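Local coordinates for protein UTP--glucose-1-phosphate uridylyltransferase (PDB 6IKZ) that catalyses the formation of UDP-glucose and diphosphate from UTP and alpha-D-glucose 1-phosphate, and may play a role in stationary-phase survival, at residues Leu7-Leu12 with Ile51-His56; Glu37-Glu42 with Asp131-Asp136; Ile158-Val163 with Val246-Met251; His166-Tyr171 with Glu193-Gly198; Val174-Ser179 with Ser202-Val207. The protein carries 1 engineered substitution. All blocks are in the same frame, centred on the assembly; numbering follows the deposited sequence.

Contact 1. Residues Leu7-Leu12 with Ile51-His56; sequences LPVAGL and IILVTH. With PPV (pyrophosphate), chain G.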
# COMPACT_ATOMS: atom_id res chain seq x y z
N LEU A 7 6.07 6.37 -19.75
CA LEU A 7 4.59 6.43 -19.55
C LEU A 7 4.39 7.32 -18.34
O LEU A 7 4.77 6.94 -17.24
CB LEU A 7 3.94 5.07 -19.29
CG LEU A 7 4.23 3.91 -20.23
CD1 LEU A 7 3.00 3.01 -20.38
CD2 LEU A 7 4.73 4.36 -21.59
N PRO A 8 3.90 8.55 -18.51
CA PRO A 8 3.70 9.45 -17.39
C PRO A 8 2.34 9.06 -16.82
O PRO A 8 1.38 9.19 -17.54
CB PRO A 8 3.67 10.86 -18.00
CG PRO A 8 3.93 10.62 -19.49
CD PRO A 8 3.53 9.19 -19.78
N VAL A 9 2.32 8.55 -15.59
CA VAL A 9 1.14 7.89 -14.98
C VAL A 9 0.97 8.41 -13.55
O VAL A 9 0.41 7.69 -12.73
CB VAL A 9 1.32 6.36 -15.02
CG1 VAL A 9 1.18 5.81 -16.43
CG2 VAL A 9 2.65 5.91 -14.42
N ALA A 10 1.43 9.63 -13.27
CA ALA A 10 1.49 10.23 -11.91
C ALA A 10 0.29 11.15 -11.62
O ALA A 10 0.23 11.68 -10.52
CB ALA A 10 2.79 10.98 -11.75
N GLY A 11 -0.66 11.32 -12.54
CA GLY A 11 -1.86 12.15 -12.29
C GLY A 11 -2.78 11.55 -11.23
O GLY A 11 -2.66 10.35 -10.99
N LEU A 12 -3.69 12.33 -10.62
CA LEU A 12 -4.62 11.85 -9.56
C LEU A 12 -5.98 11.45 -10.16
O LEU A 12 -6.88 10.96 -9.41
CB LEU A 12 -4.77 12.94 -8.49
CG LEU A 12 -3.67 12.97 -7.42
CD1 LEU A 12 -2.31 12.62 -8.00
CD2 LEU A 12 -3.60 14.33 -6.76
N ILE A 51 10.05 -0.12 -20.26
CA ILE A 51 8.90 0.75 -19.89
C ILE A 51 9.31 1.60 -18.69
O ILE A 51 9.59 1.05 -17.62
CB ILE A 51 7.67 -0.11 -19.57
CG1 ILE A 51 7.24 -0.98 -20.76
CG2 ILE A 51 6.55 0.77 -19.08
CD1 ILE A 51 6.67 -0.22 -21.93
N ILE A 52 9.36 2.92 -18.84
CA ILE A 52 9.72 3.83 -17.72
C ILE A 52 8.42 4.48 -17.25
O ILE A 52 7.87 5.27 -18.01
CB ILE A 52 10.78 4.86 -18.16
CG1 ILE A 52 11.83 4.21 -19.06
CG2 ILE A 52 11.41 5.51 -16.93
CD1 ILE A 52 12.88 5.17 -19.57
N LEU A 53 7.91 4.06 -16.09
CA LEU A 53 6.71 4.63 -15.44
C LEU A 53 7.18 5.83 -14.63
O LEU A 53 8.04 5.63 -13.75
CB LEU A 53 6.03 3.60 -14.53
CG LEU A 53 5.55 2.31 -15.21
CD1 LEU A 53 5.04 1.32 -14.20
CD2 LEU A 53 4.50 2.56 -16.27
N VAL A 54 6.72 7.03 -14.97
CA VAL A 54 6.83 8.22 -14.07
C VAL A 54 5.59 8.18 -13.19
O VAL A 54 4.46 8.39 -13.73
CB VAL A 54 6.94 9.54 -14.84
CG1 VAL A 54 7.04 10.67 -13.86
CG2 VAL A 54 8.12 9.56 -15.78
N THR A 55 5.75 7.90 -11.91
CA THR A 55 4.59 7.46 -11.10
C THR A 55 4.41 8.32 -9.86
O THR A 55 5.30 9.14 -9.54
CB THR A 55 4.72 5.96 -10.80
OG1 THR A 55 3.39 5.51 -10.49
CG2 THR A 55 5.71 5.69 -9.70
N HIS A 56 3.26 8.12 -9.22
CA HIS A 56 2.85 8.74 -7.93
C HIS A 56 2.82 7.65 -6.85
O HIS A 56 2.47 6.46 -7.19
CB HIS A 56 1.53 9.49 -8.12
CG HIS A 56 1.06 10.28 -6.94
ND1 HIS A 56 0.22 9.75 -5.97
CD2 HIS A 56 1.28 11.57 -6.58
CE1 HIS A 56 -0.06 10.67 -5.08
NE2 HIS A 56 0.60 11.79 -5.41
O11 PPV G . -4.72 14.85 -12.30
P1 PPV G . -5.01 13.95 -13.51
O21 PPV G . -4.01 14.13 -14.64
O31 PPV G . -5.18 12.50 -13.12
OPP PPV G . -6.46 14.36 -14.11
P2 PPV G . -6.92 15.04 -15.51
O12 PPV G . -7.89 16.14 -15.15
O22 PPV G . -7.56 13.93 -16.31
O32 PPV G . -5.66 15.57 -16.17

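Contact 2. Residues Glu37-Glu42 with Asp131-Asp136; sequences EYVVRE and DVLVKD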
# COMPACT_ATOMS: atom_id res chain seq x y z
N GLU A 37 -2.61 -2.05 -19.45
CA GLU A 37 -2.11 -3.26 -20.15
C GLU A 37 -2.07 -2.98 -21.65
O GLU A 37 -1.18 -3.51 -22.33
CB GLU A 37 -2.92 -4.53 -19.90
CG GLU A 37 -2.09 -5.79 -20.05
CD GLU A 37 -2.83 -7.11 -20.17
OE1 GLU A 37 -2.99 -7.81 -19.17
OE2 GLU A 37 -3.22 -7.45 -21.29
N TYR A 38 -3.02 -2.19 -22.16
CA TYR A 38 -3.24 -2.00 -23.61
C TYR A 38 -2.16 -1.08 -24.18
O TYR A 38 -1.87 -1.13 -25.40
CB TYR A 38 -4.61 -1.38 -23.88
CG TYR A 38 -5.79 -2.27 -23.63
CD1 TYR A 38 -6.29 -3.07 -24.65
CD2 TYR A 38 -6.45 -2.27 -22.42
CE1 TYR A 38 -7.40 -3.88 -24.45
CE2 TYR A 38 -7.55 -3.08 -22.20
CZ TYR A 38 -8.04 -3.87 -23.22
OH TYR A 38 -9.13 -4.67 -23.04
N VAL A 39 -1.64 -0.21 -23.31
CA VAL A 39 -0.61 0.81 -23.65
C VAL A 39 0.75 0.12 -23.61
O VAL A 39 1.54 0.31 -24.55
CB VAL A 39 -0.68 2.00 -22.67
CG1 VAL A 39 0.40 3.03 -22.95
CG2 VAL A 39 -2.06 2.65 -22.71
N VAL A 40 1.00 -0.68 -22.58
CA VAL A 40 2.26 -1.46 -22.51
C VAL A 40 2.29 -2.43 -23.70
O VAL A 40 3.30 -2.42 -24.40
CB VAL A 40 2.47 -2.12 -21.15
CG1 VAL A 40 3.66 -3.06 -21.17
CG2 VAL A 40 2.67 -1.07 -20.06
N ARG A 41 1.22 -3.20 -23.95
CA ARG A 41 1.16 -4.12 -25.12
C ARG A 41 1.62 -3.36 -26.37
O ARG A 41 2.61 -3.78 -26.99
CB ARG A 41 -0.23 -4.74 -25.31
CG ARG A 41 -0.25 -5.92 -26.28
CD ARG A 41 -1.33 -6.99 -26.08
NE ARG A 41 -2.00 -6.93 -24.78
CZ ARG A 41 -3.31 -6.71 -24.58
NH1 ARG A 41 -4.16 -6.53 -25.59
NH2 ARG A 41 -3.79 -6.66 -23.35
N GLU A 42 0.98 -2.24 -26.67
CA GLU A 42 1.24 -1.38 -27.86
C GLU A 42 2.74 -1.07 -27.98
O GLU A 42 3.30 -1.28 -29.06
CB GLU A 42 0.36 -0.14 -27.72
CG GLU A 42 0.44 0.87 -28.85
CD GLU A 42 -0.30 2.17 -28.52
OE1 GLU A 42 0.22 3.26 -28.87
OE2 GLU A 42 -1.40 2.10 -27.89
N ASP A 131 -3.57 7.35 -20.81
CA ASP A 131 -5.04 7.60 -20.75
C ASP A 131 -5.61 7.50 -22.17
O ASP A 131 -6.83 7.29 -22.28
CB ASP A 131 -5.40 8.89 -20.00
CG ASP A 131 -4.70 10.16 -20.47
OD1 ASP A 131 -3.44 10.16 -20.44
OD2 ASP A 131 -5.40 11.14 -20.85
N VAL A 132 -4.77 7.58 -23.20
CA VAL A 132 -5.19 7.35 -24.62
C VAL A 132 -4.89 5.90 -25.00
O VAL A 132 -3.70 5.52 -24.89
CB VAL A 132 -4.48 8.30 -25.58
CG1 VAL A 132 -5.01 8.15 -27.01
CG2 VAL A 132 -4.58 9.74 -25.10
N LEU A 133 -5.92 5.15 -25.42
CA LEU A 133 -5.79 3.83 -26.08
C LEU A 133 -5.75 4.05 -27.58
O LEU A 133 -6.57 4.85 -28.04
CB LEU A 133 -7.00 2.95 -25.74
CG LEU A 133 -7.21 2.63 -24.26
CD1 LEU A 133 -7.95 1.31 -24.10
CD2 LEU A 133 -5.89 2.59 -23.51
N VAL A 134 -4.88 3.36 -28.31
CA VAL A 134 -4.92 3.36 -29.81
C VAL A 134 -5.04 1.91 -30.30
O VAL A 134 -4.17 1.10 -29.99
CB VAL A 134 -3.78 4.16 -30.46
CG1 VAL A 134 -2.64 4.45 -29.50
CG2 VAL A 134 -3.27 3.55 -31.77
N LYS A 135 -6.13 1.63 -31.01
CA LYS A 135 -6.55 0.28 -31.45
C LYS A 135 -6.35 0.17 -32.96
O LYS A 135 -6.11 1.21 -33.59
CB LYS A 135 -8.03 0.09 -31.11
CG LYS A 135 -8.56 -1.33 -31.18
CD LYS A 135 -9.60 -1.55 -32.26
CE LYS A 135 -11.02 -1.55 -31.74
NZ LYS A 135 -11.99 -1.05 -32.74
N ASP A 136 -6.49 -1.05 -33.49
CA ASP A 136 -6.65 -1.38 -34.93
C ASP A 136 -5.28 -1.28 -35.61
O ASP A 136 -4.34 -0.76 -34.97
CB ASP A 136 -7.73 -0.50 -35.58

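Contact 3. Residues Ile158-Val163 with Val246-Met251; sequences IMVEAV and VEAYRM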
# COMPACT_ATOMS: atom_id res chain seq x y z
N ILE A 158 5.41 13.30 -33.89
CA ILE A 158 4.23 13.60 -33.04
C ILE A 158 2.99 13.01 -33.70
O ILE A 158 2.67 13.34 -34.83
CB ILE A 158 4.12 15.11 -32.83
CG1 ILE A 158 5.22 15.59 -31.87
CG2 ILE A 158 2.72 15.48 -32.36
CD1 ILE A 158 5.31 17.09 -31.72
N MET A 159 2.34 12.09 -33.01
CA MET A 159 1.22 11.34 -33.60
C MET A 159 0.01 12.26 -33.52
O MET A 159 -0.23 12.79 -32.43
CB MET A 159 0.95 10.03 -32.86
CG MET A 159 -0.12 9.16 -33.52
SD MET A 159 -0.32 7.62 -32.68
CE MET A 159 1.35 6.99 -32.82
N VAL A 160 -0.66 12.42 -34.66
CA VAL A 160 -1.85 13.29 -34.84
C VAL A 160 -2.93 12.45 -35.51
O VAL A 160 -2.58 11.45 -36.19
CB VAL A 160 -1.51 14.54 -35.67
CG1 VAL A 160 -0.46 15.42 -34.99
CG2 VAL A 160 -1.05 14.19 -37.07
N GLU A 161 -4.20 12.82 -35.32
CA GLU A 161 -5.36 12.22 -36.03
C GLU A 161 -6.38 13.29 -36.42
O GLU A 161 -6.61 14.27 -35.63
CB GLU A 161 -5.94 11.07 -35.21
CG GLU A 161 -7.32 11.27 -34.64
CD GLU A 161 -7.74 10.02 -33.88
OE1 GLU A 161 -7.95 8.97 -34.54
OE2 GLU A 161 -7.78 10.07 -32.62
N ALA A 162 -6.94 13.12 -37.63
CA ALA A 162 -7.95 14.00 -38.25
C ALA A 162 -9.20 14.04 -37.37
O ALA A 162 -9.70 12.96 -37.01
CB ALA A 162 -8.27 13.49 -39.64
N VAL A 163 -9.67 15.24 -37.03
CA VAL A 163 -10.91 15.48 -36.22
C VAL A 163 -11.88 16.29 -37.08
O VAL A 163 -11.47 16.97 -38.02
CB VAL A 163 -10.58 16.20 -34.89
CG1 VAL A 163 -9.84 15.28 -33.93
CG2 VAL A 163 -9.78 17.49 -35.09
N VAL A 246 10.84 18.64 -36.98
CA VAL A 246 9.79 17.96 -36.18
C VAL A 246 8.66 17.62 -37.16
O VAL A 246 8.35 18.48 -37.97
CB VAL A 246 9.36 18.88 -35.03
CG1 VAL A 246 8.32 18.24 -34.13
CG2 VAL A 246 10.56 19.35 -34.23
N GLU A 247 8.10 16.41 -37.11
CA GLU A 247 7.11 15.96 -38.12
C GLU A 247 5.85 15.45 -37.42
O GLU A 247 5.92 14.91 -36.32
CB GLU A 247 7.65 14.83 -38.99
CG GLU A 247 8.95 15.16 -39.70
CD GLU A 247 9.38 14.11 -40.71
OE1 GLU A 247 8.94 12.96 -40.55
OE2 GLU A 247 10.13 14.45 -41.67
N ALA A 248 4.72 15.65 -38.07
CA ALA A 248 3.43 15.10 -37.64
C ALA A 248 3.23 13.82 -38.44
O ALA A 248 3.28 13.92 -39.69
CB ALA A 248 2.32 16.08 -37.87
N TYR A 249 3.12 12.71 -37.72
CA TYR A 249 2.74 11.36 -38.19
C TYR A 249 1.22 11.24 -38.05
O TYR A 249 0.70 11.51 -36.94
CB TYR A 249 3.44 10.26 -37.39
CG TYR A 249 2.94 8.87 -37.71
CD1 TYR A 249 3.32 8.22 -38.88
CD2 TYR A 249 2.02 8.25 -36.89
CE1 TYR A 249 2.83 6.96 -39.19
CE2 TYR A 249 1.50 7.00 -37.20
CZ TYR A 249 1.91 6.35 -38.35
OH TYR A 249 1.40 5.12 -38.63
N ARG A 250 0.56 10.81 -39.12
CA ARG A 250 -0.91 10.59 -39.14
C ARG A 250 -1.20 9.11 -38.95
O ARG A 250 -0.78 8.30 -39.80
CB ARG A 250 -1.51 11.11 -40.45
CG ARG A 250 -3.02 11.00 -40.53
CD ARG A 250 -3.62 11.87 -41.61
NE ARG A 250 -5.04 11.58 -41.73
CZ ARG A 250 -5.82 11.98 -42.72
NH1 ARG A 250 -5.32 12.72 -43.70
NH2 ARG A 250 -7.10 11.66 -42.73
N MET A 251 -1.93 8.77 -37.89
CA MET A 251 -2.35 7.39 -37.56
C MET A 251 -3.12 6.77 -38.73
O MET A 251 -3.91 7.50 -39.34
CB MET A 251 -3.33 7.37 -36.40
CG MET A 251 -2.76 7.80 -35.10
SD MET A 251 -4.11 8.09 -33.95
CE MET A 251 -4.94 6.50 -34.01

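Contact 4. Residues His166-Tyr171 with Glu193-Gly198; sequences HLVDQY and EKPPVG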
# COMPACT_ATOMS: atom_id res chain seq x y z
N HIS A 166 -15.57 21.16 -36.98
CA HIS A 166 -16.39 21.87 -35.96
C HIS A 166 -16.00 21.50 -34.51
O HIS A 166 -16.69 21.99 -33.60
CB HIS A 166 -17.88 21.61 -36.22
CG HIS A 166 -18.30 20.18 -36.13
ND1 HIS A 166 -18.69 19.61 -34.93
CD2 HIS A 166 -18.42 19.23 -37.08
CE1 HIS A 166 -19.03 18.35 -35.15
NE2 HIS A 166 -18.87 18.09 -36.46
N LEU A 167 -14.94 20.70 -34.29
CA LEU A 167 -14.48 20.27 -32.93
C LEU A 167 -12.99 20.58 -32.70
O LEU A 167 -12.48 20.17 -31.65
CB LEU A 167 -14.72 18.77 -32.75
CG LEU A 167 -16.14 18.26 -33.07
CD1 LEU A 167 -16.21 16.74 -33.00
CD2 LEU A 167 -17.18 18.90 -32.15
N VAL A 168 -12.31 21.29 -33.61
CA VAL A 168 -10.83 21.48 -33.51
C VAL A 168 -10.50 22.32 -32.27
O VAL A 168 -9.30 22.44 -31.96
CB VAL A 168 -10.20 22.10 -34.77
CG1 VAL A 168 -10.51 21.28 -36.02
CG2 VAL A 168 -10.60 23.55 -34.97
N ASP A 169 -11.50 22.88 -31.58
CA ASP A 169 -11.30 23.71 -30.36
C ASP A 169 -11.21 22.82 -29.12
O ASP A 169 -10.86 23.36 -28.07
CB ASP A 169 -12.37 24.79 -30.21
CG ASP A 169 -13.82 24.36 -30.41
OD1 ASP A 169 -14.07 23.21 -30.85
OD2 ASP A 169 -14.70 25.21 -30.17
N GLN A 170 -11.45 21.51 -29.23
CA GLN A 170 -11.33 20.52 -28.11
C GLN A 170 -9.90 19.93 -28.02
O GLN A 170 -9.66 19.08 -27.14
CB GLN A 170 -12.30 19.36 -28.33
CG GLN A 170 -13.74 19.78 -28.65
CD GLN A 170 -14.64 19.61 -27.46
OE1 GLN A 170 -15.62 18.87 -27.50
NE2 GLN A 170 -14.29 20.28 -26.37
N TYR A 171 -8.96 20.34 -28.87
CA TYR A 171 -7.72 19.58 -29.14
C TYR A 171 -6.55 20.56 -29.29
O TYR A 171 -6.80 21.68 -29.70
CB TYR A 171 -7.89 18.76 -30.43
CG TYR A 171 -8.87 17.62 -30.33
CD1 TYR A 171 -8.54 16.44 -29.68
CD2 TYR A 171 -10.14 17.72 -30.88
CE1 TYR A 171 -9.44 15.40 -29.57
CE2 TYR A 171 -11.06 16.68 -30.78
CZ TYR A 171 -10.70 15.52 -30.13
OH TYR A 171 -11.59 14.49 -30.02
N GLU A 193 -2.90 25.28 -28.85
CA GLU A 193 -3.87 24.70 -27.88
C GLU A 193 -5.29 25.22 -28.19
O GLU A 193 -5.49 26.44 -28.42
CB GLU A 193 -3.45 24.96 -26.44
CG GLU A 193 -2.98 23.71 -25.71
CD GLU A 193 -4.06 22.65 -25.44
OE1 GLU A 193 -5.06 22.97 -24.75
OE2 GLU A 193 -3.89 21.51 -25.93
N LYS A 194 -6.25 24.29 -28.22
CA LYS A 194 -7.69 24.59 -28.41
C LYS A 194 -7.78 25.80 -29.34
O LYS A 194 -8.09 26.91 -28.93
CB LYS A 194 -8.34 24.77 -27.03
CG LYS A 194 -8.31 23.51 -26.17
CD LYS A 194 -8.94 23.64 -24.79
CE LYS A 194 -9.27 22.29 -24.18
NZ LYS A 194 -9.45 22.39 -22.71
N PRO A 195 -7.47 25.62 -30.64
CA PRO A 195 -7.55 26.71 -31.60
C PRO A 195 -9.01 27.07 -31.84
O PRO A 195 -9.90 26.23 -31.65
CB PRO A 195 -6.88 26.13 -32.86
CG PRO A 195 -7.18 24.66 -32.76
CD PRO A 195 -7.07 24.36 -31.28
N PRO A 196 -9.28 28.31 -32.29
CA PRO A 196 -10.65 28.80 -32.48
C PRO A 196 -11.34 28.24 -33.74
O PRO A 196 -10.69 28.21 -34.80
CB PRO A 196 -10.36 30.30 -32.54
CG PRO A 196 -9.15 30.46 -31.63
N VAL A 197 -12.62 27.85 -33.59
CA VAL A 197 -13.46 27.08 -34.56
C VAL A 197 -13.25 27.59 -35.99
O VAL A 197 -13.22 26.76 -36.88
CB VAL A 197 -14.98 27.12 -34.29
CG1 VAL A 197 -15.56 25.71 -34.34
CG2 VAL A 197 -15.38 27.85 -33.01
N GLY A 198 -13.25 28.91 -36.18
CA GLY A 198 -13.00 29.55 -37.48
C GLY A 198 -11.65 29.16 -38.08
O GLY A 198 -11.67 28.50 -39.13

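Contact 5. Residues Val174-Ser179 with Ser202-Val207; sequences VDVAQS and SNLSVV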
# COMPACT_ATOMS: atom_id res chain seq x y z
N VAL A 174 -2.02 20.95 -34.90
CA VAL A 174 -0.63 21.16 -35.38
C VAL A 174 -0.66 22.09 -36.59
O VAL A 174 -1.53 21.90 -37.47
CB VAL A 174 0.06 19.83 -35.76
CG1 VAL A 174 0.39 19.02 -34.51
CG2 VAL A 174 -0.73 18.99 -36.77
N ASP A 175 0.29 23.04 -36.61
CA ASP A 175 0.63 23.90 -37.78
C ASP A 175 1.40 23.04 -38.78
O ASP A 175 2.58 22.79 -38.58
CB ASP A 175 1.40 25.17 -37.36
CG ASP A 175 1.69 26.13 -38.50
OD1 ASP A 175 1.37 25.80 -39.67
OD2 ASP A 175 2.26 27.20 -38.21
N VAL A 176 0.70 22.61 -39.81
CA VAL A 176 1.25 21.82 -40.93
C VAL A 176 0.85 22.57 -42.22
O VAL A 176 -0.05 23.42 -42.15
CB VAL A 176 0.71 20.38 -40.81
CG1 VAL A 176 -0.40 20.07 -41.81
CG2 VAL A 176 1.83 19.36 -40.89
N ALA A 177 1.55 22.33 -43.33
CA ALA A 177 1.30 22.99 -44.64
C ALA A 177 0.15 22.26 -45.34
O ALA A 177 -0.93 22.87 -45.53
CB ALA A 177 2.57 22.97 -45.48
N GLN A 178 0.38 21.00 -45.71
CA GLN A 178 -0.66 20.05 -46.18
C GLN A 178 -0.77 18.96 -45.11
O GLN A 178 0.21 18.69 -44.41
CB GLN A 178 -0.30 19.54 -47.59
N SER A 179 -1.96 18.39 -44.96
CA SER A 179 -2.23 17.18 -44.15
C SER A 179 -1.55 16.01 -44.87
O SER A 179 -1.75 15.85 -46.07
CB SER A 179 -3.74 17.02 -44.02
OG SER A 179 -4.10 16.04 -43.06
N SER A 202 -4.85 23.38 -39.22
CA SER A 202 -5.25 22.06 -39.79
C SER A 202 -6.37 21.45 -38.95
O SER A 202 -6.83 22.12 -37.99
CB SER A 202 -4.07 21.11 -39.89
OG SER A 202 -3.84 20.44 -38.66
N ASN A 203 -6.79 20.23 -39.30
CA ASN A 203 -7.79 19.40 -38.56
C ASN A 203 -7.08 18.22 -37.88
O ASN A 203 -7.77 17.25 -37.53
CB ASN A 203 -8.89 18.92 -39.52
CG ASN A 203 -8.41 17.86 -40.50
OD1 ASN A 203 -7.21 17.69 -40.70
ND2 ASN A 203 -9.34 17.12 -41.09
N LEU A 204 -5.74 18.27 -37.74
CA LEU A 204 -4.91 17.15 -37.23
C LEU A 204 -4.60 17.37 -35.76
O LEU A 204 -3.84 18.31 -35.45
CB LEU A 204 -3.64 17.02 -38.07
CG LEU A 204 -3.85 16.63 -39.54
CD1 LEU A 204 -2.53 16.45 -40.26
CD2 LEU A 204 -4.70 15.37 -39.70
N SER A 205 -5.15 16.50 -34.90
CA SER A 205 -5.13 16.64 -33.42
C SER A 205 -3.91 15.92 -32.84
O SER A 205 -3.59 14.79 -33.27
CB SER A 205 -6.40 16.12 -32.79
OG SER A 205 -6.22 14.79 -32.30
N VAL A 206 -3.28 16.54 -31.86
CA VAL A 206 -2.20 15.90 -31.07
C VAL A 206 -2.86 14.79 -30.27
O VAL A 206 -3.89 15.08 -29.66
CB VAL A 206 -1.49 16.93 -30.18
CG1 VAL A 206 -0.47 16.24 -29.28
CG2 VAL A 206 -0.86 18.03 -31.03
N VAL A 207 -2.31 13.58 -30.32
CA VAL A 207 -2.95 12.32 -29.83
C VAL A 207 -2.40 11.91 -28.46
O VAL A 207 -3.20 11.36 -27.69
CB VAL A 207 -2.77 11.20 -30.85
CG1 VAL A 207 -3.22 9.86 -30.30
CG2 VAL A 207 -3.51 11.51 -32.13

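Contact 1. Residues Leu7-Leu12 with Ile51-His56
Leu12 reaches across to His56 and sets CD1 over one face of the imidazole, 4.0 Å from the ring centroid. This is a CH-pi contact, with the methyl 10° off the ring normal. His56 CB lies against Ala10 O, at 3.5 Å. Ala10 CB rests on the Thr55 carbonyl carbon, 3.6 Å away. His56 ND1 bonds to Ser58 OG and its NE2 to Glu71 OE2 of a second subunit. Further back the segments become neighbouring parallel strands. Leu7 N donates to Ile52 O at 2.7 Å, Val54 N to Leu7 O, and Val9 N to Val54 O. Strands 4-8 and 50-55 enclose helix 36-44 in a beta-alpha-beta crossover, part of the nucleotidyltransferase core of the GT-A clan. The end of the first strand and the loop after it meet nucleotides: UTP is seen bound at Pro8, Ala10, Gly11 and Leu12. Here Leu12 N makes a weak bond to pyrophosphate O11, at 3.2 Å, and pyrophosphate O31 lies closer to Leu12 N, at 2.9 Å; Thr14 N and Arg15 NE also bind the pyrophosphate. Val9 puts CG2 between its backbone N and carbonyl carbon (CG1 at chi1 -72°), which brings that methyl to 3.1 Å from Val54 O. Leu7 CB packs on Leu53 CD2 at 4.0 Å. Ile62 of helix 60-65 covers Val9 and Leu53, while helix 109-115 lies on Pro8 and Val54.

Contact 2. Residues Glu37-Glu42 with Asp131-Asp136
Glu42 meets Val134 with its carboxylate, and the two side chains lie at about a right angle. Val134 CG1 is 3.1 Å from Glu42 OE2 and 3.2 Å from Glu42 OE1. The approach is tight and probably strained, since the Val134 chi1 of 16° is nearly eclipsed. The glutamate gets there by stretching out: CG is opposite the backbone N (chi1 -179°) and the chain stays extended beyond it. Its charge is paired outside the two segments, where Glu42 OE1 forms a salt bridge with Arg209 NE. Arg209 NH2 also binds Val132 O, so one guanidinium joins the helix to the strand. One turn earlier, Val39 and Leu133 also cross at about a right angle. Val39 CG2 touches Leu133 CD2 at 3.9 Å and lies 4.0 Å from Val132 O. The same Leu133 CD2 reaches Tyr38 CB at 4.2 Å, so one leucine methyl lies against two successive helix residues. The Tyr38 ring meets Leu133 CD1 obliquely, and its OH is bonded to Val30 O. The axes of the helix and strand segments approach to 8.4 Å at an angle of 54°. Asp131, where UDP-glucose and UTP are seen bound, begins the second segment. Strand 132-135 pairs antiparallel with strand 254-257, and Tyr271 of helix 261-274 packs on both Leu133 and Tyr38. Helix 36-44 also sets Val39 and Val40 against Leu7 of strand 4-8.

Contact 3. Residues Ile158-Val163 with Val246-Met251
Ile158-Ala162 and Val246-Arg250 run as parallel strands joined by four backbone hydrogen bonds: Ile158 N to Glu247 O, Tyr249 N to Ile158 O, Val160 N to Tyr249 O and Met251 N to Val160 O. The short segments are twisted, with axes 45° apart. One face of the pair carries Met159 and Tyr249, which lie side by side and point the same way. Met159 CG sits at the edge of the tyrosine ring, 4.1 Å from Tyr249 CD2. Met251 crosses Met159 at about a right angle, and their CG atoms close to 3.4 Å. With CG opposite the carbonyl carbon (chi1 -67°) and chi2 extended, Met251 SD comes to 3.7 Å from Glu161 CB. The bend at chi3 turns only CE, toward Glu161 OE1. Glu161 OE2 is bonded to Thr255 OG1. The other face carries Ile158, Val160, Ala248 and Arg250. Here Val160 CG2, placed between backbone N and carbonyl carbon (CG1 at chi1 -62°), lies 3.2 Å from Tyr249 O and 3.9 Å from Ala248 CB. Ile158 CD1 extends to Val246 CG1 at 4.0 Å. The extended Arg250 brings NH2 to Ala162 CB, at 3.8 Å, and its NH1 binds Pro180 O. Met146 of helix 142-153 packs on Met159 and Tyr249, and Asp142 of that helix bonds the Tyr249 hydroxyl. Within the mixed sheet, strand 246-250 lies between 156-162 and the antiparallel strand 185-192, whose Met188 touches Ile158 and Ala248.

Contact 4. Residues His166-Tyr171 with Glu193-Gly198
Carbonyl oxygens of His166-Tyr171 meet the carbon atoms of Lys194 and Pro195 in most of the close approaches here. CD of Pro195 faces two of them, 3.0 Å from Val168 O and 3.1 Å from Tyr171 O. Lys194 comes alongside with CB, 3.1 Å from Asp169 O, and CG lies nearly as close. Its chain then extends away from the contact. In the reverse sense, Asp169 CA makes a CA-H...O contact to Pro195 O at 3.2 Å. The apolar part is small: Val168 CG2 touches Pro195 CG at 4.2 Å. At the outer end the Val197 and Asp169 side chains cross obliquely, with Val197 CG2 3.9 Å from Asp169 OD2. Glu193, which opens the second loop, is seen binding UDP-glucose. The first loop joins strands 156-162 and 173-176, and the second joins strands 185-192 and 204-207. Ile173 of strand 173-176 packs against both Val168 and Pro195.

Contact 5. Residues Val174-Ser179 with Ser202-Val207
The flat carbonyl group of Val174 receives the Ser202 hydroxyl in its own plane: OG donates to O over 3.0 Å. Ser202 OG also accepts from Leu204 N, two residues on, which makes an ST turn. Ser202 OG is thus held by two bonds, and it ties the turn before strand 204-207 to strand 173-176. The turn leads into strand 204-207, part of the large mixed sheet of this GT-A-type fold. A second bond between the segments runs from Val174 N to Leu204 O, long at 3.3 Å but nearly straight at the acceptor. The strand segments stand well apart, with axes 7.7 Å from each other at 132°. Val174 packs with two methyls. Its CG1 (chi1 -72°) points to Val206 CG2, 3.8 Å away, while CG2 lies 3.7 Å from Leu204 CB. Val206 is seen binding UDP-glucose, and its backbone bonds to Gly172, another residue of that site. Val160 of strand 156-162 packs on both Val174 and Leu204, and Met188 of strand 185-192 also touches Val174. At the exposed end the Leu204 fork meets Ser179, whose OG is 3.2 Å from Leu204 CD1 and 3.5 Å from Leu204 CD2.

In the fold
All five contacts belong to the nucleotidyltransferase region of the chain. Contact 1 is in the N-terminal part of the large mixed sheet. Contact 2 covers it through helix 36-44, with Val39 and Val40 packed on Leu7; the two contacts alternate along the chain. Contacts 3 and 5 belong to the other half of that sheet, their centres about 7 Å apart, where strands 156-162 and 204-207 are neighbours. Contacts 4 and 5 both fall between the segments of contact 3. Contacts 1 and 3 have centres about 23 Å apart, on opposite sides of the chain's centre. Contacts 1 and 2 carry residues that bind UTP and UDP-glucose; contacts 4 and 5 add UDP-glucose-binding residues from another part of the fold.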